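Local coordinates for protein putative NADH dehydrogenase/NAD(P)H nitroreductase (PDB 3KWK) that binds flavin mononucleotide and probably works as an NAD(P)H-dependent oxidoreductase of the nitroreductase family, at residues Phe17-Val22 and Ile108-Glu113; Leu117-Thr122 and Cys148-Gly153. All coordinates share one frame; numbering follows the deposited sequence. Where two conformers were deposited one is given.

Contact 1: Phe17-Val22 and Ile108-Glu113; sequences FERKSV and ILLAAE. With FMN (flavin mononucleotide), chain B.
Lys20 and Glu113 meet end to carboxylate: NZ lies 2.9 Å from OE2 of Glu113 and a little farther from OE1, a salt bridge whose two hydrogen bonds are both weak. The same ammonium makes a weak bond to the backbone O of Glu18 and, in the modelled conformer of that two-position side chain, a better one to OE2 of Glu18, at 2.8 Å from Lys20 NZ, so that here one cation is shared by two carboxylates and a carbonyl. It gets there because the lysine chain starts in the crowded position (chi1 83°) and then bends twice, folding back toward Glu113 on helix 97-114. The cation would probably offset the repulsion between the two acids, whose OE2 atoms are 3.9 Å apart in Glu113 and this conformer of Glu18; a water lies within hydrogen-bonding distance of both.

Here the turn that leaves helix 11-18 runs over helix 97-114 and forms part of the phosphate-binding site for FMN in this nitroreductase fold. Arg19 lays its CB and CD against Leu109 and Leu110, crossing Leu110 at about a right angle, while the guanidinium presents its edge to the phosphate. Its NH1 reaches FMN O1P at 2.8 Å and its NH2 reaches FMN O3P at 2.9 Å, and NH2 also bonds Ser44 O of the second subunit. A methionine in place of Arg19 would probably leave O1P and O3P short of a cationic partner and the Ser44 carbonyl without this donor. Ser21 serves the phosphate twice, its backbone N pointing almost straight at FMN O2P (174° at the hydrogen) and its OG donating to FMN O1P over 2.6 Å.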
ATOM      1  N   PHE A  17       0.273  12.025  -5.404  1.00  7.21           N
ATOM      2  CA  PHE A  17       0.759  12.309  -6.764  1.00  7.49           C
ATOM      3  C   PHE A  17       2.234  12.738  -6.807  1.00  8.19           C
ATOM      4  O   PHE A  17       2.918  12.480  -7.801  1.00 11.28           O
ATOM      5  CB  PHE A  17      -0.103  13.376  -7.441  1.00  7.31           C
ATOM      6  CG  PHE A  17      -1.576  13.013  -7.571  1.00  8.20           C
ATOM      7  CD1 PHE A  17      -2.015  11.713  -7.694  1.00 13.16           C
ATOM      8  CD2 PHE A  17      -2.526  14.019  -7.556  1.00 10.09           C
ATOM      9  CE1 PHE A  17      -3.405  11.437  -7.805  1.00 13.90           C
ATOM     10  CE2 PHE A  17      -3.878  13.747  -7.680  1.00  9.94           C
ATOM     11  CZ  PHE A  17      -4.307  12.427  -7.782  1.00 14.23           C
ATOM     12  N   GLU A  18       2.725  13.309  -5.713  0.70  7.36           N
ATOM     13  CA  GLU A  18       4.068  13.871  -5.638  0.70  8.07           C
ATOM     14  C   GLU A  18       5.117  12.834  -5.259  0.70  8.48           C
ATOM     15  O   GLU A  18       6.304  12.963  -5.594  0.70  9.43           O
ATOM     16  CB  GLU A  18       4.099  14.994  -4.609  0.70  8.84           C
ATOM     17  CG  GLU A  18       5.446  15.653  -4.391  0.70 13.82           C
ATOM     18  CD  GLU A  18       6.065  16.249  -5.655  0.70 17.12           C
ATOM     19  OE1 GLU A  18       5.315  16.728  -6.545  0.70 18.59           O
ATOM     20  OE2 GLU A  18       7.320  16.243  -5.718  0.70 17.22           O
ATOM     21  N   ARG A  19       4.693  11.788  -4.561  1.00  6.70           N
ATOM     22  CA  ARG A  19       5.628  10.799  -4.080  1.00  6.70           C
ATOM     23  C   ARG A  19       6.447  10.201  -5.242  1.00  8.88           C
ATOM     24  O   ARG A  19       5.914   9.908  -6.324  1.00  8.06           O
ATOM     25  CB  ARG A  19       4.891   9.667  -3.344  1.00  7.64           C
ATOM     26  CG  ARG A  19       5.739   8.557  -2.784  1.00  7.89           C
ATOM     27  CD  ARG A  19       5.122   7.149  -2.847  1.00  7.75           C
ATOM     28  NE  ARG A  19       4.777   6.818  -4.238  1.00  9.36           N
ATOM     29  CZ  ARG A  19       5.656   6.448  -5.178  1.00  9.29           C
ATOM     30  NH1 ARG A  19       6.933   6.196  -4.875  1.00  9.85           N
ATOM     31  NH2 ARG A  19       5.231   6.283  -6.424  1.00  7.08           N
ATOM     32  N   LYS A  20       7.735  10.038  -5.002  1.00  8.26           N
ATOM     33  CA  LYS A  20       8.600   9.307  -5.933  1.00  7.37           C
ATOM     34  C   LYS A  20       9.694   8.593  -5.196  1.00  7.86           C
ATOM     35  O   LYS A  20       9.945   8.902  -4.018  1.00  8.91           O
ATOM     36  CB  LYS A  20       9.176  10.222  -7.028  1.00  7.58           C
ATOM     37  CG  LYS A  20      10.431  11.043  -6.685  1.00 10.91           C
ATOM     38  CD  LYS A  20      10.184  12.050  -5.588  1.00 13.00           C
ATOM     39  CE  LYS A  20       9.403  13.292  -6.006  1.00 12.54           C
ATOM     40  NZ  LYS A  20       8.973  14.181  -4.847  1.00 13.22           N
ATOM     41  N   SER A  21      10.327   7.639  -5.877  1.00  6.26           N
ATOM     42  CA  SER A  21      11.434   6.889  -5.293  1.00  7.42           C
ATOM     43  C   SER A  21      12.669   7.799  -5.286  1.00  8.11           C
ATOM     44  O   SER A  21      13.064   8.357  -6.335  1.00  9.93           O
ATOM     45  CB  SER A  21      11.719   5.632  -6.079  1.00  7.85           C
ATOM     46  OG  SER A  21      10.694   4.630  -5.868  1.00  9.31           O
ATOM     47  N   VAL A  22      13.277   7.998  -4.118  1.00  6.72           N
ATOM     48  CA  VAL A  22      14.503   8.805  -4.025  1.00  6.57           C
ATOM     49  C   VAL A  22      15.627   7.862  -3.533  1.00  7.79           C
ATOM     50  O   VAL A  22      15.467   7.174  -2.496  1.00  7.74           O
ATOM     51  CB  VAL A  22      14.311   9.944  -3.025  1.00  5.94           C
ATOM     52  CG1 VAL A  22      15.607  10.679  -2.737  1.00  6.74           C
ATOM     53  CG2 VAL A  22      13.159  10.937  -3.480  1.00  7.90           C
ATOM     54  N   ILE A 108       4.378   4.551   4.758  1.00  7.32           N
ATOM     55  CA  ILE A 108       5.695   5.071   5.148  1.00  6.67           C
ATOM     56  C   ILE A 108       6.251   5.947   4.045  1.00  5.77           C
ATOM     57  O   ILE A 108       6.803   7.052   4.299  1.00  5.53           O
ATOM     58  CB  ILE A 108       6.682   3.924   5.492  1.00  4.41           C
ATOM     59  CG1 ILE A 108       6.207   3.249   6.816  1.00  6.27           C
ATOM     60  CG2 ILE A 108       8.166   4.444   5.569  1.00  4.47           C
ATOM     61  CD1 ILE A 108       6.879   1.962   7.206  1.00  9.30           C
ATOM     62  N   LEU A 109       6.152   5.471   2.803  1.00  6.66           N
ATOM     63  CA  LEU A 109       6.659   6.290   1.666  1.00  5.68           C
ATOM     64  C   LEU A 109       5.914   7.616   1.529  1.00  6.23           C
ATOM     65  O   LEU A 109       6.533   8.667   1.329  1.00  7.18           O
ATOM     66  CB  LEU A 109       6.523   5.503   0.365  1.00  8.79           C
ATOM     67  CG  LEU A 109       7.311   4.186   0.229  1.00  6.39           C
ATOM     68  CD1 LEU A 109       6.996   3.486  -1.161  1.00  6.60           C
ATOM     69  CD2 LEU A 109       8.825   4.402   0.416  1.00  6.91           C
ATOM     70  N   LEU A 110       4.605   7.584   1.739  1.00  5.66           N
ATOM     71  CA  LEU A 110       3.775   8.779   1.658  1.00  6.95           C
ATOM     72  C   LEU A 110       4.124   9.739   2.796  1.00  6.54           C
ATOM     73  O   LEU A 110       4.291  10.961   2.596  1.00  6.24           O
ATOM     74  CB  LEU A 110       2.299   8.420   1.617  1.00  6.12           C
ATOM     75  CG  LEU A 110       1.800   7.764   0.364  1.00  6.20           C
ATOM     76  CD1 LEU A 110       0.327   7.322   0.565  1.00  7.55           C
ATOM     77  CD2 LEU A 110       1.890   8.714  -0.778  1.00  6.56           C
ATOM     78  N   ALA A 111       4.303   9.197   4.002  1.00  4.71           N
ATOM     79  CA  ALA A 111       4.688   9.979   5.153  1.00  4.98           C
ATOM     80  C   ALA A 111       6.020  10.689   4.922  1.00  5.89           C
ATOM     81  O   ALA A 111       6.153  11.899   5.173  1.00  6.94           O
ATOM     82  CB  ALA A 111       4.750   9.044   6.435  1.00  6.83           C
ATOM     83  N   ALA A 112       7.008   9.943   4.431  1.00  6.07           N
ATOM     84  CA  ALA A 112       8.316  10.503   4.095  1.00  5.47           C
ATOM     85  C   ALA A 112       8.178  11.702   3.138  1.00  6.71           C
ATOM     86  O   ALA A 112       8.687  12.786   3.414  1.00  6.42           O
ATOM     87  CB  ALA A 112       9.240   9.403   3.523  1.00  7.36           C
ATOM     88  N   GLU A 113       7.453  11.494   2.050  1.00  5.65           N
ATOM     89  CA  GLU A 113       7.255  12.542   1.071  1.00  6.06           C
ATOM     90  C   GLU A 113       6.641  13.801   1.698  1.00  6.90           C
ATOM     91  O   GLU A 113       7.049  14.942   1.400  1.00  8.12           O
ATOM     92  CB  GLU A 113       6.391  12.051  -0.060  1.00  6.94           C
ATOM     93  CG  GLU A 113       6.133  13.075  -1.188  1.00  8.22           C
ATOM     94  CD  GLU A 113       7.362  13.376  -2.027  1.00 14.28           C
ATOM     95  OE1 GLU A 113       8.019  12.430  -2.431  1.00 14.66           O
ATOM     96  OE2 GLU A 113       7.622  14.550  -2.257  1.00 25.86           O
TER
HETATM   97  N1  FMN B 300      13.729   0.339  -6.179  1.00  9.68           N
HETATM   98  C2  FMN B 300      15.040   0.035  -5.951  1.00 13.41           C
HETATM   99  O2  FMN B 300      15.901   0.919  -6.107  1.00 12.28           O
HETATM  100  N3  FMN B 300      15.410  -1.244  -5.566  1.00 12.69           N
HETATM  101  C4  FMN B 300      14.497  -2.263  -5.402  1.00 13.10           C
HETATM  102  O4  FMN B 300      14.881  -3.417  -5.036  1.00 12.97           O
HETATM  103  C4A FMN B 300      13.156  -1.947  -5.640  1.00  9.61           C
HETATM  104  N5  FMN B 300      12.177  -2.924  -5.518  1.00 12.66           N
HETATM  105  C5A FMN B 300      10.853  -2.581  -5.560  1.00 11.92           C
HETATM  106  C6  FMN B 300       9.890  -3.559  -5.272  1.00 11.44           C
HETATM  107  C7  FMN B 300       8.551  -3.197  -5.265  1.00 10.00           C
HETATM  108  C7M FMN B 300       7.449  -4.221  -4.946  1.00 10.81           C
HETATM  109  C8  FMN B 300       8.150  -1.904  -5.541  1.00 11.84           C
HETATM  110  C8M FMN B 300       6.678  -1.576  -5.510  1.00 10.71           C
HETATM  111  C9  FMN B 300       9.103  -0.947  -5.843  1.00 10.15           C
HETATM  112  C9A FMN B 300      10.466  -1.276  -5.852  1.00 12.22           C
HETATM  113  N10 FMN B 300      11.450  -0.339  -6.180  1.00 12.50           N
HETATM  114  C10 FMN B 300      12.768  -0.655  -6.010  1.00 10.26           C
HETATM  115  C1' FMN B 300      11.059   1.048  -6.530  1.00  9.32           C
HETATM  116  C2' FMN B 300      10.555   1.123  -7.969  1.00  9.79           C
HETATM  117  O2' FMN B 300      11.633   0.981  -8.900  1.00 10.56           O
HETATM  118  C3' FMN B 300       9.750   2.416  -8.218  1.00 11.79           C
HETATM  119  O3' FMN B 300       8.567   2.425  -7.419  1.00 10.83           O
HETATM  120  C4' FMN B 300       9.323   2.572  -9.705  1.00 13.75           C
HETATM  121  O4' FMN B 300      10.495   2.773 -10.508  1.00 12.81           O
HETATM  122  C5' FMN B 300       8.324   3.711  -9.925  1.00 13.94           C
HETATM  123  O5' FMN B 300       8.989   4.900  -9.510  1.00 10.34           O
HETATM  124  P   FMN B 300       8.364   5.851  -8.342  1.00 10.88           P
HETATM  125  O1P FMN B 300       8.374   5.054  -7.024  1.00 10.18           O
HETATM  126  O2P FMN B 300       9.391   7.005  -8.364  1.00 11.37           O
HETATM  127  O3P FMN B 300       6.961   6.281  -8.720  1.00  9.98           O
HETATM  128  O   HOH W   1       8.221  17.155  -3.151  1.00 41.03           O

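Contact 2: Leu117-Thr122 and Cys148-Gly153; sequences LGAVWT and CVIPFG. With FMN (flavin mononucleotide), chain B.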
ATOM      1  N   LEU A 117      11.101  14.485   3.041  1.00  6.37           N
ATOM      2  CA  LEU A 117      12.079  13.424   2.943  1.00  6.04           C
ATOM      3  C   LEU A 117      11.922  12.681   1.630  1.00  6.89           C
ATOM      4  O   LEU A 117      10.957  12.872   0.872  1.00  8.52           O
ATOM      5  CB  LEU A 117      11.924  12.454   4.148  1.00  6.17           C
ATOM      6  CG  LEU A 117      12.183  13.104   5.524  1.00  6.19           C
ATOM      7  CD1 LEU A 117      11.706  12.142   6.644  1.00  8.47           C
ATOM      8  CD2 LEU A 117      13.655  13.522   5.709  1.00 12.07           C
ATOM      9  N   GLY A 118      12.908  11.847   1.360  1.00  6.01           N
ATOM     10  CA  GLY A 118      12.875  10.938   0.223  1.00  7.33           C
ATOM     11  C   GLY A 118      13.063   9.526   0.751  1.00  6.50           C
ATOM     12  O   GLY A 118      13.798   9.305   1.699  1.00  8.00           O
ATOM     13  N   ALA A 119      12.431   8.578   0.088  1.00  6.25           N
ATOM     14  CA  ALA A 119      12.585   7.182   0.451  1.00  5.90           C
ATOM     15  C   ALA A 119      12.414   6.320  -0.789  1.00  7.91           C
ATOM     16  O   ALA A 119      11.911   6.810  -1.811  1.00  6.62           O
ATOM     17  CB  ALA A 119      11.548   6.837   1.509  1.00  7.67           C
ATOM     18  N   VAL A 120      12.802   5.045  -0.686  1.00  6.85           N
ATOM     19  CA  VAL A 120      12.565   4.093  -1.785  1.00  5.34           C
ATOM     20  C   VAL A 120      12.314   2.694  -1.185  1.00  6.82           C
ATOM     21  O   VAL A 120      13.029   2.260  -0.272  1.00  7.25           O
ATOM     22  CB  VAL A 120      13.781   4.067  -2.758  1.00  5.27           C
ATOM     23  CG1 VAL A 120      15.144   3.747  -2.042  1.00  6.64           C
ATOM     24  CG2 VAL A 120      13.545   3.109  -3.951  1.00  6.12           C
ATOM     25  N   TRP A 121      11.313   2.030  -1.747  1.00  7.04           N
ATOM     26  CA  TRP A 121      11.051   0.622  -1.450  1.00  5.47           C
ATOM     27  C   TRP A 121      12.077  -0.213  -2.171  1.00  7.47           C
ATOM     28  O   TRP A 121      12.144  -0.183  -3.397  1.00  8.37           O
ATOM     29  CB  TRP A 121       9.640   0.321  -1.955  1.00  6.66           C
ATOM     30  CG  TRP A 121       9.115  -1.103  -1.843  1.00  6.41           C
ATOM     31  CD1 TRP A 121       9.785  -2.272  -2.007  1.00  8.83           C
ATOM     32  CD2 TRP A 121       7.752  -1.433  -1.638  1.00  7.89           C
ATOM     33  NE1 TRP A 121       8.904  -3.338  -1.846  1.00  7.96           N
ATOM     34  CE2 TRP A 121       7.657  -2.846  -1.604  1.00  8.14           C
ATOM     35  CE3 TRP A 121       6.606  -0.658  -1.435  1.00  9.33           C
ATOM     36  CZ2 TRP A 121       6.447  -3.510  -1.471  1.00  8.69           C
ATOM     37  CZ3 TRP A 121       5.396  -1.311  -1.287  1.00 10.56           C
ATOM     38  CH2 TRP A 121       5.342  -2.726  -1.271  1.00  9.13           C
ATOM     39  N   THR A 122      12.901  -0.943  -1.439  1.00  6.70           N
ATOM     40  CA  THR A 122      13.790  -1.938  -2.036  1.00  6.20           C
ATOM     41  C   THR A 122      13.347  -3.335  -1.592  1.00  8.09           C
ATOM     42  O   THR A 122      13.187  -3.587  -0.400  1.00  8.47           O
ATOM     43  CB  THR A 122      15.287  -1.647  -1.780  1.00  6.38           C
ATOM     44  OG1 THR A 122      15.680  -2.060  -0.463  1.00  8.03           O
ATOM     45  CG2 THR A 122      15.634  -0.116  -1.969  1.00  7.19           C
ATOM     46  N   CYS A 148      10.484  -5.459   2.770  1.00  6.92           N
ATOM     47  CA  CYS A 148      11.271  -4.481   2.047  1.00  4.87           C
ATOM     48  C   CYS A 148      12.137  -3.708   3.030  1.00  5.80           C
ATOM     49  O   CYS A 148      11.820  -3.605   4.246  1.00  7.80           O
ATOM     50  CB  CYS A 148      10.359  -3.568   1.195  1.00  5.27           C
ATOM     51  SG  CYS A 148       9.192  -2.600   2.176  1.00  8.21           S
ATOM     52  N   VAL A 149      13.201  -3.150   2.459  1.00  6.31           N
ATOM     53  CA  VAL A 149      14.116  -2.283   3.144  1.00  5.99           C
ATOM     54  C   VAL A 149      13.905  -0.897   2.556  1.00  7.64           C
ATOM     55  O   VAL A 149      14.021  -0.697   1.333  1.00  7.20           O
ATOM     56  CB  VAL A 149      15.587  -2.726   2.955  1.00  7.14           C
ATOM     57  CG1 VAL A 149      16.502  -1.734   3.652  1.00  8.00           C
ATOM     58  CG2 VAL A 149      15.837  -4.163   3.523  1.00  8.42           C
ATOM     59  N   ILE A 150      13.563   0.062   3.401  1.00  6.78           N
ATOM     60  CA  ILE A 150      13.312   1.431   2.945  1.00  5.61           C
ATOM     61  C   ILE A 150      14.383   2.397   3.474  1.00  7.91           C
ATOM     62  O   ILE A 150      14.255   2.923   4.600  1.00  6.41           O
ATOM     63  CB  ILE A 150      11.898   1.911   3.406  1.00  5.53           C
ATOM     64  CG1 ILE A 150      10.798   0.941   2.987  1.00  7.45           C
ATOM     65  CG2 ILE A 150      11.570   3.347   2.879  1.00  7.30           C
ATOM     66  CD1 ILE A 150       9.412   1.330   3.492  1.00  5.52           C
ATOM     67  N   PRO A 151      15.449   2.600   2.699  1.00  7.07           N
ATOM     68  CA  PRO A 151      16.348   3.720   3.026  1.00  6.29           C
ATOM     69  C   PRO A 151      15.594   5.053   2.899  1.00  7.17           C
ATOM     70  O   PRO A 151      14.647   5.176   2.100  1.00  7.27           O
ATOM     71  CB  PRO A 151      17.440   3.631   1.971  1.00  8.17           C
ATOM     72  CG  PRO A 151      17.174   2.350   1.218  1.00 10.67           C
ATOM     73  CD  PRO A 151      15.727   2.054   1.371  1.00  8.06           C
ATOM     74  N   PHE A 152      15.989   6.029   3.695  1.00  6.83           N
ATOM     75  CA  PHE A 152      15.414   7.339   3.561  1.00  7.05           C
ATOM     76  C   PHE A 152      16.378   8.401   4.040  1.00  6.66           C
ATOM     77  O   PHE A 152      17.385   8.096   4.705  1.00  7.07           O
ATOM     78  CB  PHE A 152      14.084   7.418   4.324  1.00  6.75           C
ATOM     79  CG  PHE A 152      14.226   7.232   5.829  1.00  5.51           C
ATOM     80  CD1 PHE A 152      14.249   5.965   6.396  1.00  9.38           C
ATOM     81  CD2 PHE A 152      14.267   8.336   6.669  1.00  8.15           C
ATOM     82  CE1 PHE A 152      14.372   5.828   7.753  1.00  9.30           C
ATOM     83  CE2 PHE A 152      14.379   8.199   8.024  1.00  8.77           C
ATOM     84  CZ  PHE A 152      14.432   6.931   8.570  1.00  8.45           C
ATOM     85  N   GLY A 153      16.065   9.638   3.657  1.00  6.44           N
ATOM     86  CA  GLY A 153      16.877  10.789   3.992  1.00  5.17           C
ATOM     87  C   GLY A 153      16.327  12.040   3.338  1.00  7.21           C
ATOM     88  O   GLY A 153      15.315  11.985   2.600  1.00  8.32           O
TER
HETATM   89  N1  FMN B 300      13.729   0.339  -6.179  1.00  9.68           N
HETATM   90  C2  FMN B 300      15.040   0.035  -5.951  1.00 13.41           C
HETATM   91  O2  FMN B 300      15.901   0.919  -6.107  1.00 12.28           O
HETATM   92  N3  FMN B 300      15.410  -1.244  -5.566  1.00 12.69           N
HETATM   93  C4  FMN B 300      14.497  -2.263  -5.402  1.00 13.10           C
HETATM   94  O4  FMN B 300      14.881  -3.417  -5.036  1.00 12.97           O
HETATM   95  C4A FMN B 300      13.156  -1.947  -5.640  1.00  9.61           C
HETATM   96  N5  FMN B 300      12.177  -2.924  -5.518  1.00 12.66           N
HETATM   97  C5A FMN B 300      10.853  -2.581  -5.560  1.00 11.92           C
HETATM   98  C6  FMN B 300       9.890  -3.559  -5.272  1.00 11.44           C
HETATM   99  C7  FMN B 300       8.551  -3.197  -5.265  1.00 10.00           C
HETATM  100  C7M FMN B 300       7.449  -4.221  -4.946  1.00 10.81           C
HETATM  101  C8  FMN B 300       8.150  -1.904  -5.541  1.00 11.84           C
HETATM  102  C8M FMN B 300       6.678  -1.576  -5.510  1.00 10.71           C
HETATM  103  C9  FMN B 300       9.103  -0.947  -5.843  1.00 10.15           C
HETATM  104  C9A FMN B 300      10.466  -1.276  -5.852  1.00 12.22           C
HETATM  105  N10 FMN B 300      11.450  -0.339  -6.180  1.00 12.50           N
HETATM  106  C10 FMN B 300      12.768  -0.655  -6.010  1.00 10.26           C
HETATM  107  C1' FMN B 300      11.059   1.048  -6.530  1.00  9.32           C
HETATM  108  C2' FMN B 300      10.555   1.123  -7.969  1.00  9.79           C
HETATM  109  O2' FMN B 300      11.633   0.981  -8.900  1.00 10.56           O
HETATM  110  C3' FMN B 300       9.750   2.416  -8.218  1.00 11.79           C
HETATM  111  O3' FMN B 300       8.567   2.425  -7.419  1.00 10.83           O
HETATM  112  C4' FMN B 300       9.323   2.572  -9.705  1.00 13.75           C
HETATM  113  O4' FMN B 300      10.495   2.773 -10.508  1.00 12.81           O
HETATM  114  C5' FMN B 300       8.324   3.711  -9.925  1.00 13.94           C
HETATM  115  O5' FMN B 300       8.989   4.900  -9.510  1.00 10.34           O
HETATM  116  P   FMN B 300       8.364   5.851  -8.342  1.00 10.88           P
HETATM  117  O1P FMN B 300       8.374   5.054  -7.024  1.00 10.18           O
HETATM  118  O2P FMN B 300       9.391   7.005  -8.364  1.00 11.37           O
HETATM  119  O3P FMN B 300       6.961   6.281  -8.720  1.00  9.98           O
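Trp121 is sandwiched between Cys148 and the flavin. Cys148 SG stands over one face of the indole, 4.0 Å from the centroid of the five-membered ring and only 6° off its normal, a sulfur-aromatic contact; its CB makes a CH-pi contact over the same face, 3.7 Å from that centroid. On the opposite face lies the dimethylbenzene end of FMN, with Trp121 NE1 3.4 Å from FMN C7. CG is anti to the backbone N (chi1 177°), which carries the indole out so that one face meets that end of the cofactor.

Thr122 turns its hydroxyl back across the pair. OG1 sits between the backbone N and carbonyl carbon (chi1 80°) and donates to Val149 O at 2.8 Å, while Thr122 N reaches that oxygen from the other face of the carbonyl plane at 3.0 Å. Two donors thus grip Val149 O, and Val149 N returns a bond to Thr122 O. Farther along, Val120 lays CG1 obliquely against Pro151 CD, 3.9 Å away, and directs CG2 to the pyrimidine side of the flavin, 3.6 Å from FMN N1. Ala119 CB packs against both Ile150 CG2 and Phe152 CB.

The strands run antiparallel, with Gly118 and Gly153 a hydrogen-bonded pair and Ala119 and Phe152 a non-hydrogen-bonded one; between the two ends, Val120 N makes just a weak bond to Pro151 O. Strand 118-123 is one of the two outermost strands of the four-stranded antiparallel sheet within this chain, and 144-153 continues the sheet through backbone bonds to 83-90. Helix 97-114 packs on Ala119, Trp121 and Ile150, and helix 32-43 on Leu117 and Phe152.

Contact 1 closes before contact 2 opens along the chain, and their centres are about 9 Å apart. Helix 97-114, which carries 108-113, leads directly into strand 118-123, and Ala112 O probably accepts a hydrogen bond from Leu117 N across that short connection. Val22 N also lies 2.9 Å from Ala119 O, a probable hydrogen bond that sets the turn after helix 11-18 beside strand 118-123. Both contacts touch the same FMN at different parts: 17-22 holds the phosphate, whereas 117-122 lines the isoalloxazine. Together they span the cofactor's length, the pocket being completed by residues such as Lys162 and Lys164 of the same chain and Ser47 of the second subunit.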